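Beta-1,4-galactanase (Humicola insolens, PDB 1HJQ) hydrolyses the beta-1,4-galactosidic linkages of type I arabinogalactans, as a family 53 glycoside hydrolase with a TIM-barrel fold. Local coordinates at residues 134-139 with 175-180; 148-153 with 189-194; 152-157 with 196-201. One frame throughout, in Å; residues are numbered along the deposited sequence.

Overall arrangement
The chain builds an eight-stranded parallel barrel, and all three contacts lie in one sector of it. Residues 134-139 come first, in the loop after strand 129-132. Residues 148-153 lead into helix 150-165, and 152-157 follow on it; the two share Asn152 and Ile153. Strand 174-179 then returns to 134-139 and closes contact 1. Helix 185-198 closes contact 2 through 189-194. Its end and the following turn close contact 3 through 196-201. Contact 1 crosses both others along the chain. It ties the loop after strand 129-132 to strand 174-179, the next in the barrel, at the catalytic end. Contact 2 pairs the two helices outside the barrel; contact 3 sets the turn after helix 185-198 on helix 150-165.

Contact 1 (134-139 with 175-180)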
loop_
_atom_site.group_PDB
_atom_site.type_symbol
_atom_site.label_atom_id
_atom_site.label_comp_id
_atom_site.label_asym_id
_atom_site.label_seq_id
_atom_site.Cartn_x
_atom_site.Cartn_y
_atom_site.Cartn_z
ATOM N N ASN A 134 -5.397 -4.502 4.211
ATOM C CA ASN A 134 -5.245 -3.167 3.637
ATOM C C ASN A 134 -5.994 -2.130 4.472
ATOM O O ASN A 134 -7.225 -2.144 4.528
ATOM C CB ASN A 134 -5.787 -3.131 2.212
ATOM C CG ASN A 134 -5.479 -1.818 1.512
ATOM O OD1 ASN A 134 -4.345 -1.582 1.090
ATOM N ND2 ASN A 134 -6.484 -0.944 1.407
ATOM N N GLU A 135 -5.251 -1.221 5.102
ATOM C CA GLU A 135 -5.851 -0.185 5.941
ATOM C C GLU A 135 -6.859 -0.833 6.890
ATOM O O GLU A 135 -8.019 -0.419 6.952
ATOM C CB GLU A 135 -6.565 0.875 5.084
ATOM C CG GLU A 135 -5.672 1.622 4.101
ATOM C CD GLU A 135 -6.316 2.906 3.563
ATOM O OE1 GLU A 135 -7.481 2.860 3.118
ATOM O OE2 GLU A 135 -5.653 3.965 3.577
ATOM N N ILE A 136 -6.412 -1.853 7.619
ATOM C CA ILE A 136 -7.275 -2.571 8.547
ATOM C C ILE A 136 -7.484 -1.879 9.899
ATOM O O ILE A 136 -7.644 -2.544 10.917
ATOM C CB ILE A 136 -6.749 -4.008 8.787
ATOM C CG1 ILE A 136 -5.304 -3.970 9.310
ATOM C CG2 ILE A 136 -6.825 -4.799 7.489
ATOM C CD1 ILE A 136 -4.682 -5.351 9.579
ATOM N N THR A 137 -7.514 -0.547 9.896
ATOM C CA THR A 137 -7.705 0.227 11.120
ATOM C C THR A 137 -8.952 -0.180 11.903
ATOM O O THR A 137 -8.945 -0.173 13.133
ATOM C CB THR A 137 -7.827 1.719 10.823
ATOM O OG1 THR A 137 -6.790 2.116 9.920
ATOM C CG2 THR A 137 -7.711 2.508 12.105
ATOM N N GLN A 138 -10.030 -0.498 11.194
ATOM C CA GLN A 138 -11.260 -0.924 11.855
ATOM C C GLN A 138 -11.357 -2.441 11.741
ATOM O O GLN A 138 -12.452 -3.015 11.747
ATOM C CB GLN A 138 -12.494 -0.277 11.211
ATOM C CG GLN A 138 -12.578 1.242 11.361
ATOM C CD GLN A 138 -12.331 1.719 12.794
ATOM O OE1 GLN A 138 -12.988 1.273 13.738
ATOM N NE2 GLN A 138 -11.380 2.638 12.955
ATOM N N GLY A 139 -10.197 -3.081 11.628
ATOM C CA GLY A 139 -10.160 -4.526 11.520
ATOM C C GLY A 139 -10.298 -5.027 10.091
ATOM O O GLY A 139 -10.239 -4.245 9.141
ATOM N N ILE A 175 6.767 -9.116 6.724
ATOM C CA ILE A 175 5.333 -9.094 6.930
ATOM C C ILE A 175 4.946 -7.732 7.480
ATOM O O ILE A 175 5.520 -7.263 8.461
ATOM C CB ILE A 175 4.914 -10.217 7.884
ATOM C CG1 ILE A 175 5.360 -11.560 7.292
ATOM C CG2 ILE A 175 3.408 -10.183 8.094
ATOM C CD1 ILE A 175 5.241 -12.745 8.237
ATOM N N MET A 176 3.973 -7.104 6.831
ATOM C CA MET A 176 3.531 -5.772 7.212
ATOM C C MET A 176 2.061 -5.665 7.612
ATOM O O MET A 176 1.202 -6.350 7.063
ATOM C CB MET A 176 3.795 -4.801 6.049
ATOM C CG MET A 176 3.207 -3.414 6.245
ATOM S SD MET A 176 3.082 -2.486 4.714
ATOM C CE MET A 176 4.825 -2.130 4.380
ATOM N N VAL A 177 1.791 -4.802 8.587
ATOM C CA VAL A 177 0.433 -4.527 9.039
ATOM C C VAL A 177 0.203 -3.100 8.563
ATOM O O VAL A 177 0.981 -2.196 8.870
ATOM C CB VAL A 177 0.294 -4.623 10.575
ATOM C CG1 VAL A 177 -1.066 -4.065 11.010
ATOM C CG2 VAL A 177 0.413 -6.083 11.008
ATOM N N HIS A 178 -0.858 -2.920 7.785
ATOM C CA HIS A 178 -1.186 -1.635 7.186
ATOM C C HIS A 178 -2.421 -0.963 7.776
ATOM O O HIS A 178 -3.519 -1.522 7.766
ATOM C CB HIS A 178 -1.351 -1.842 5.671
ATOM C CG HIS A 178 -1.801 -0.625 4.926
ATOM N ND1 HIS A 178 -1.640 0.653 5.415
ATOM C CD2 HIS A 178 -2.385 -0.495 3.711
ATOM C CE1 HIS A 178 -2.109 1.520 4.534
ATOM N NE2 HIS A 178 -2.566 0.850 3.492
ATOM N N LEU A 179 -2.217 0.245 8.292
ATOM C CA LEU A 179 -3.281 1.048 8.886
ATOM C C LEU A 179 -3.302 2.377 8.150
ATOM O O LEU A 179 -2.277 2.802 7.623
ATOM C CB LEU A 179 -2.989 1.302 10.365
ATOM C CG LEU A 179 -3.477 0.336 11.446
ATOM C CD1 LEU A 179 -3.222 -1.090 11.056
ATOM C CD2 LEU A 179 -2.772 0.673 12.748
ATOM N N ASP A 180 -4.456 3.034 8.106
ATOM C CA ASP A 180 -4.552 4.329 7.439
ATOM C C ASP A 180 -4.260 5.405 8.486
ATOM O O ASP A 180 -3.969 5.075 9.636
ATOM C CB ASP A 180 -5.950 4.513 6.817
ATOM C CG ASP A 180 -7.015 4.937 7.834
ATOM O OD1 ASP A 180 -7.122 4.308 8.913
ATOM O OD2 ASP A 180 -7.756 5.903 7.532
#
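The imidazole of His178 lies alongside the side chain of Glu135, with NE2 of His178 3.3 Å from CG of Glu135. The pair sits at the catalytic end of a TIM barrel, where the loop after strand 129-132 meets the end of strand 174-179. Glu135 is the probable proton donor, and its OE2 is hydrogen-bonded to Ser212. His178 CG is anti to the backbone N (chi1 175°), which lays the ring beside Asn134 and Glu135. On the ring, NE2 is hydrogen-bonded to Glu245, the probable nucleophile. The backbone N of Glu135 lies over one face of the ring, while OD1 of Asn134 meets its edge, 3.4 Å from CD2 of His178. An alanine in place of His178 would probably leave Glu245 without this hydrogen-bond partner and open a gap beside Glu135. ND2 of Asn134 is hydrogen-bonded to the backbone O of Ala87, and its OD1 has a weak bond from Asn79. CG1 of Ile136 packs on CD1 of Leu179 at 4.0 Å. OG1 of Thr137 donates to OD1 of Asp180, though the modelled length is doubtful. The backbones are joined by one bond, Ile136 N to His178 O, at 2.9 Å and in the carbonyl plane.

Contact 2 (148-153 with 189-194)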
loop_
_atom_site.group_PDB
_atom_site.type_symbol
_atom_site.label_atom_id
_atom_site.label_comp_id
_atom_site.label_asym_id
_atom_site.label_seq_id
_atom_site.Cartn_x
_atom_site.Cartn_y
_atom_site.Cartn_z
ATOM N N ASN A 148 -12.626 -3.915 17.938
ATOM C CA ASN A 148 -13.054 -4.132 19.306
ATOM C C ASN A 148 -13.183 -5.637 19.504
ATOM O O ASN A 148 -13.394 -6.115 20.612
ATOM C CB ASN A 148 -14.333 -3.356 19.600
ATOM C CG ASN A 148 -14.068 -1.858 19.740
ATOM O OD1 ASN A 148 -13.204 -1.309 19.055
ATOM N ND2 ASN A 148 -14.808 -1.196 20.623
ATOM N N ASN A 149 -13.031 -6.373 18.405
ATOM C CA ASN A 149 -13.030 -7.835 18.423
ATOM C C ASN A 149 -11.540 -8.142 18.396
ATOM O O ASN A 149 -11.070 -9.020 17.672
ATOM C CB ASN A 149 -13.686 -8.407 17.168
ATOM C CG ASN A 149 -15.195 -8.427 17.258
ATOM O OD1 ASN A 149 -15.794 -7.654 18.006
ATOM N ND2 ASN A 149 -15.822 -9.302 16.479
ATOM N N TRP A 150 -10.803 -7.371 19.184
ATOM C CA TRP A 150 -9.361 -7.487 19.278
ATOM C C TRP A 150 -8.848 -8.920 19.298
ATOM O O TRP A 150 -7.846 -9.230 18.653
ATOM C CB TRP A 150 -8.883 -6.728 20.513
ATOM C CG TRP A 150 -9.266 -5.277 20.470
ATOM C CD1 TRP A 150 -10.030 -4.595 21.380
ATOM C CD2 TRP A 150 -8.885 -4.323 19.469
ATOM N NE1 TRP A 150 -10.143 -3.276 21.010
ATOM C CE2 TRP A 150 -9.451 -3.081 19.840
ATOM C CE3 TRP A 150 -8.116 -4.396 18.294
ATOM C CZ2 TRP A 150 -9.272 -1.919 19.079
ATOM C CZ3 TRP A 150 -7.938 -3.245 17.537
ATOM C CH2 TRP A 150 -8.516 -2.018 17.934
ATOM N N TYR A 151 -9.526 -9.798 20.033
ATOM C CA TYR A 151 -9.089 -11.183 20.094
ATOM C C TYR A 151 -9.132 -11.805 18.709
ATOM O O TYR A 151 -8.136 -12.343 18.240
ATOM C CB TYR A 151 -9.961 -12.013 21.036
ATOM C CG TYR A 151 -9.511 -13.457 21.104
ATOM C CD1 TYR A 151 -8.336 -13.804 21.766
ATOM C CD2 TYR A 151 -10.226 -14.472 20.457
ATOM C CE1 TYR A 151 -7.876 -15.122 21.786
ATOM C CE2 TYR A 151 -9.768 -15.799 20.472
ATOM C CZ TYR A 151 -8.592 -16.111 21.141
ATOM O OH TYR A 151 -8.124 -17.410 21.179
ATOM N N ASN A 152 -10.288 -11.730 18.054
ATOM C CA ASN A 152 -10.424 -12.305 16.721
ATOM C C ASN A 152 -9.394 -11.733 15.758
ATOM O O ASN A 152 -8.837 -12.464 14.942
ATOM C CB ASN A 152 -11.833 -12.075 16.158
ATOM C CG ASN A 152 -12.893 -12.951 16.827
ATOM O OD1 ASN A 152 -12.575 -13.948 17.486
ATOM N ND2 ASN A 152 -14.163 -12.587 16.644
ATOM N N ILE A 153 -9.136 -10.432 15.854
ATOM C CA ILE A 153 -8.173 -9.779 14.967
ATOM C C ILE A 153 -6.758 -10.345 15.104
ATOM O O ILE A 153 -6.161 -10.794 14.115
ATOM C CB ILE A 153 -8.129 -8.250 15.211
ATOM C CG1 ILE A 153 -9.494 -7.638 14.884
ATOM C CG2 ILE A 153 -7.064 -7.611 14.347
ATOM C CD1 ILE A 153 -9.630 -6.184 15.266
ATOM N N ASN A 189 -1.564 3.858 18.015
ATOM C CA ASN A 189 -1.294 3.386 19.377
ATOM C C ASN A 189 -2.452 2.523 19.876
ATOM O O ASN A 189 -2.218 1.413 20.347
ATOM C CB ASN A 189 -1.046 4.590 20.329
ATOM C CG ASN A 189 -0.608 4.157 21.734
ATOM O OD1 ASN A 189 -0.205 3.009 21.929
ATOM N ND2 ASN A 189 -0.665 5.076 22.706
ATOM N N TRP A 190 -3.677 3.045 19.803
ATOM C CA TRP A 190 -4.887 2.321 20.206
ATOM C C TRP A 190 -4.965 0.943 19.524
ATOM O O TRP A 190 -5.142 -0.097 20.165
ATOM C CB TRP A 190 -6.090 3.183 19.817
ATOM C CG TRP A 190 -7.396 2.490 19.694
ATOM C CD1 TRP A 190 -8.216 2.118 20.710
ATOM C CD2 TRP A 190 -8.084 2.160 18.477
ATOM N NE1 TRP A 190 -9.379 1.585 20.209
ATOM C CE2 TRP A 190 -9.324 1.599 18.840
ATOM C CE3 TRP A 190 -7.772 2.288 17.116
ATOM C CZ2 TRP A 190 -10.262 1.164 17.890
ATOM C CZ3 TRP A 190 -8.710 1.853 16.165
ATOM C CH2 TRP A 190 -9.937 1.300 16.564
ATOM N N TRP A 191 -4.832 0.945 18.208
ATOM C CA TRP A 191 -4.899 -0.286 17.445
ATOM C C TRP A 191 -3.865 -1.341 17.848
ATOM O O TRP A 191 -4.220 -2.424 18.327
ATOM C CB TRP A 191 -4.740 0.006 15.957
ATOM C CG TRP A 191 -5.247 -1.105 15.112
ATOM C CD1 TRP A 191 -6.524 -1.268 14.654
ATOM C CD2 TRP A 191 -4.503 -2.230 14.638
ATOM N NE1 TRP A 191 -6.622 -2.423 13.919
ATOM C CE2 TRP A 191 -5.394 -3.035 13.891
ATOM C CE3 TRP A 191 -3.171 -2.639 14.771
ATOM C CZ2 TRP A 191 -4.995 -4.223 13.277
ATOM C CZ3 TRP A 191 -2.777 -3.814 14.166
ATOM C CH2 TRP A 191 -3.686 -4.596 13.425
ATOM N N TYR A 192 -2.586 -1.036 17.645
ATOM C CA TYR A 192 -1.532 -1.993 17.970
ATOM C C TYR A 192 -1.565 -2.446 19.425
ATOM O O TYR A 192 -1.363 -3.628 19.722
ATOM C CB TYR A 192 -0.159 -1.406 17.613
ATOM C CG TYR A 192 0.124 -1.390 16.120
ATOM C CD1 TYR A 192 0.349 -2.582 15.415
ATOM C CD2 TYR A 192 0.156 -0.191 15.410
ATOM C CE1 TYR A 192 0.600 -2.576 14.047
ATOM C CE2 TYR A 192 0.406 -0.168 14.041
ATOM C CZ TYR A 192 0.629 -1.363 13.363
ATOM O OH TYR A 192 0.896 -1.341 12.009
ATOM N N THR A 193 -1.826 -1.515 20.333
ATOM C CA THR A 193 -1.890 -1.855 21.743
ATOM C C THR A 193 -2.940 -2.944 21.954
ATOM O O THR A 193 -2.655 -4.014 22.498
ATOM C CB THR A 193 -2.265 -0.624 22.594
ATOM O OG1 THR A 193 -1.174 0.306 22.588
ATOM C CG2 THR A 193 -2.588 -1.042 24.039
ATOM N N ASN A 194 -4.157 -2.667 21.510
ATOM C CA ASN A 194 -5.234 -3.627 21.661
ATOM C C ASN A 194 -4.977 -4.955 20.955
ATOM O O ASN A 194 -5.275 -6.010 21.510
ATOM C CB ASN A 194 -6.542 -3.018 21.175
ATOM C CG ASN A 194 -7.121 -2.033 22.164
ATOM O OD1 ASN A 194 -7.497 -2.407 23.276
ATOM N ND2 ASN A 194 -7.198 -0.768 21.772
#
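An aromatic cluster of Trp150, Trp190 and Trp191 joins two helices on the outside of the barrel. Trp150, in the first turn of helix 150-165, carries most of the contact. Its indole reaches across to helix 185-198 and drives one edge between the other two rings. Both meetings are T-shaped. The six-membered ring of Trp150 points its edge at the face of the six-membered ring of Trp190, with planes at 82° and CZ2 of Trp150 3.4 Å from CZ2 of Trp190. The same ring turns its edge to the face of the five-membered ring of Trp191, where CZ3 of Trp150 is 3.8 Å from CD1 of Trp191. Asn194 covers one face of Trp150. Its amide is stacked on the indole, the planes only 11° apart, and its CB lies over the five-membered ring in a CH-pi contact whose modelled distance is doubtfully short. The backbone N of Asn148 lies over the opposite face. The amide of Asn194 is held in this pose by a bond from ND2 to Trp190 O, 2.7 Å long, with the donor above the carbonyl plane. One turn on from Trp150, CG2 of Ile153 touches CZ2 of Trp191 at 4.1 Å. Beyond the cluster, Val195 of helix 185-198 touches both Trp150 and Ile153. On the inner side Trp191 packs on Val177 and Leu179 of strand 174-179. On the far side Thr193 meets helix 223-237.

Contact 3 (152-157 with 196-201); sequences NIARLL and LSQGPF
Leu157 and Phe201 meet with CB of Leu157 over one face of the phenyl ring. This is a CH-pi contact, with CB of Leu157 3.7 Å from the centroid of the Phe201 ring and 19° off its normal. CB is offset toward the rim and touches CE1 of Phe201 at 3.6 Å. Phe201 has CG anti to its backbone N (chi1 -167°), and this swings the ring along helix 150-165 toward Leu157. One turn earlier on that helix, Ala154 packs against the start of the same side chain. CB of Ala154 is 3.5 Å from CB of Phe201. The CA atoms of Ala154 and Phe201 are only 4.5 Å apart, and the small methyl group lets the backbones come this close. The methyl also touches Gln198, with CB of Ala154 3.8 Å from CB of Gln198. Next to it, CB of Pro200 rests on the helix backbone, 3.9 Å from CA of Arg155. No hydrogen bond crosses between the segments; backbone O of Ala154 packs against CB of Phe201.

The turn after helix 185-198 sets these groups in place. Gly199 leaves helical geometry with a positive phi. The chain then bends so that Pro200 and Phe201 both face helix 150-165. Gln198 is bent at chi2, and its NE2 is hydrogen-bonded to Asn194 O, so its polar end turns back to its own helix. Further out, the Phe201 ring meets that of Phe206, their planes about 20° apart. Val195 of helix 185-198 touches both Ala154 and Phe201. Leu157 reaches inward to Ile136 in the loop after strand 129-132, Phe201 touches Val177 of strand 174-179, and Arg155 leans on helix 102-123.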
loop_
_atom_site.group_PDB
_atom_site.type_symbol
_atom_site.label_atom_id
_atom_site.label_comp_id
_atom_site.label_asym_id
_atom_site.label_seq_id
_atom_site.Cartn_x
_atom_site.Cartn_y
_atom_site.Cartn_z
ATOM N N ASN A 152 -10.288 -11.730 18.054
ATOM C CA ASN A 152 -10.424 -12.305 16.721
ATOM C C ASN A 152 -9.394 -11.733 15.758
ATOM O O ASN A 152 -8.837 -12.464 14.942
ATOM C CB ASN A 152 -11.833 -12.075 16.158
ATOM C CG ASN A 152 -12.893 -12.951 16.827
ATOM O OD1 ASN A 152 -12.575 -13.948 17.486
ATOM N ND2 ASN A 152 -14.163 -12.587 16.644
ATOM N N ILE A 153 -9.136 -10.432 15.854
ATOM C CA ILE A 153 -8.173 -9.779 14.967
ATOM C C ILE A 153 -6.758 -10.345 15.104
ATOM O O ILE A 153 -6.161 -10.794 14.115
ATOM C CB ILE A 153 -8.129 -8.250 15.211
ATOM C CG1 ILE A 153 -9.494 -7.638 14.884
ATOM C CG2 ILE A 153 -7.064 -7.611 14.347
ATOM C CD1 ILE A 153 -9.630 -6.184 15.266
ATOM N N ALA A 154 -6.225 -10.330 16.323
ATOM C CA ALA A 154 -4.875 -10.836 16.549
ATOM C C ALA A 154 -4.828 -12.287 16.102
ATOM O O ALA A 154 -3.815 -12.784 15.602
ATOM C CB ALA A 154 -4.507 -10.721 18.021
ATOM N N ARG A 155 -5.960 -12.949 16.288
ATOM C CA ARG A 155 -6.144 -14.345 15.936
ATOM C C ARG A 155 -6.028 -14.471 14.409
ATOM O O ARG A 155 -5.292 -15.305 13.880
ATOM C CB ARG A 155 -7.527 -14.765 16.435
ATOM C CG ARG A 155 -7.831 -16.219 16.387
ATOM C CD ARG A 155 -6.974 -17.044 17.327
ATOM N NE ARG A 155 -7.182 -18.438 16.979
ATOM C CZ ARG A 155 -8.246 -19.145 17.340
ATOM N NH1 ARG A 155 -9.193 -18.594 18.092
ATOM N NH2 ARG A 155 -8.397 -20.381 16.889
ATOM N N LEU A 156 -6.740 -13.610 13.698
ATOM C CA LEU A 156 -6.704 -13.640 12.246
ATOM C C LEU A 156 -5.335 -13.296 11.679
ATOM O O LEU A 156 -4.838 -13.975 10.785
ATOM C CB LEU A 156 -7.763 -12.692 11.676
ATOM C CG LEU A 156 -9.177 -13.255 11.790
ATOM C CD1 LEU A 156 -10.184 -12.225 11.326
ATOM C CD2 LEU A 156 -9.283 -14.535 10.966
ATOM N N LEU A 157 -4.720 -12.245 12.197
ATOM C CA LEU A 157 -3.425 -11.832 11.690
ATOM C C LEU A 157 -2.355 -12.886 11.934
ATOM O O LEU A 157 -1.526 -13.146 11.063
ATOM C CB LEU A 157 -3.029 -10.491 12.304
ATOM C CG LEU A 157 -4.056 -9.381 12.031
ATOM C CD1 LEU A 157 -3.637 -8.087 12.726
ATOM C CD2 LEU A 157 -4.204 -9.180 10.532
ATOM N N LEU A 196 -1.917 -6.275 19.983
ATOM C CA LEU A 196 -0.772 -6.964 20.562
ATOM C C LEU A 196 -0.941 -7.429 22.012
ATOM O O LEU A 196 -0.150 -8.244 22.493
ATOM C CB LEU A 196 0.476 -6.090 20.445
ATOM C CG LEU A 196 0.887 -5.741 19.011
ATOM C CD1 LEU A 196 2.148 -4.883 19.050
ATOM C CD2 LEU A 196 1.128 -7.018 18.205
ATOM N N SER A 197 -1.960 -6.924 22.710
ATOM C CA SER A 197 -2.184 -7.329 24.097
ATOM C C SER A 197 -3.017 -8.604 24.183
ATOM O O SER A 197 -3.094 -9.238 25.232
ATOM C CB SER A 197 -2.876 -6.215 24.884
ATOM O OG SER A 197 -4.227 -6.071 24.494
ATOM N N GLN A 198 -3.639 -8.985 23.075
ATOM C CA GLN A 198 -4.457 -10.189 23.051
ATOM C C GLN A 198 -3.636 -11.452 23.283
ATOM O O GLN A 198 -4.018 -12.312 24.071
ATOM C CB GLN A 198 -5.187 -10.292 21.716
ATOM C CG GLN A 198 -6.129 -9.156 21.458
ATOM C CD GLN A 198 -7.011 -8.884 22.650
ATOM O OE1 GLN A 198 -7.549 -9.813 23.263
ATOM N NE2 GLN A 198 -7.170 -7.606 22.992
ATOM N N GLY A 199 -2.512 -11.571 22.583
ATOM C CA GLY A 199 -1.669 -12.742 22.747
ATOM C C GLY A 199 -1.430 -13.533 21.467
ATOM O O GLY A 199 -0.282 -13.830 21.138
ATOM N N PRO A 200 -2.488 -13.886 20.716
ATOM C CA PRO A 200 -2.335 -14.650 19.476
ATOM C C PRO A 200 -1.387 -14.020 18.452
ATOM O O PRO A 200 -0.564 -14.719 17.853
ATOM C CB PRO A 200 -3.766 -14.748 18.968
ATOM C CG PRO A 200 -4.561 -14.778 20.235
ATOM C CD PRO A 200 -3.915 -13.669 21.015
ATOM N N PHE A 201 -1.499 -12.709 18.241
ATOM C CA PHE A 201 -0.618 -12.026 17.293
ATOM C C PHE A 201 0.609 -11.552 18.053
ATOM O O PHE A 201 0.543 -10.593 18.819
ATOM C CB PHE A 201 -1.327 -10.832 16.660
ATOM C CG PHE A 201 -0.608 -10.264 15.471
ATOM C CD1 PHE A 201 -0.191 -11.093 14.438
ATOM C CD2 PHE A 201 -0.391 -8.897 15.361
ATOM C CE1 PHE A 201 0.426 -10.573 13.314
ATOM C CE2 PHE A 201 0.227 -8.360 14.234
ATOM C CZ PHE A 201 0.635 -9.200 13.208
#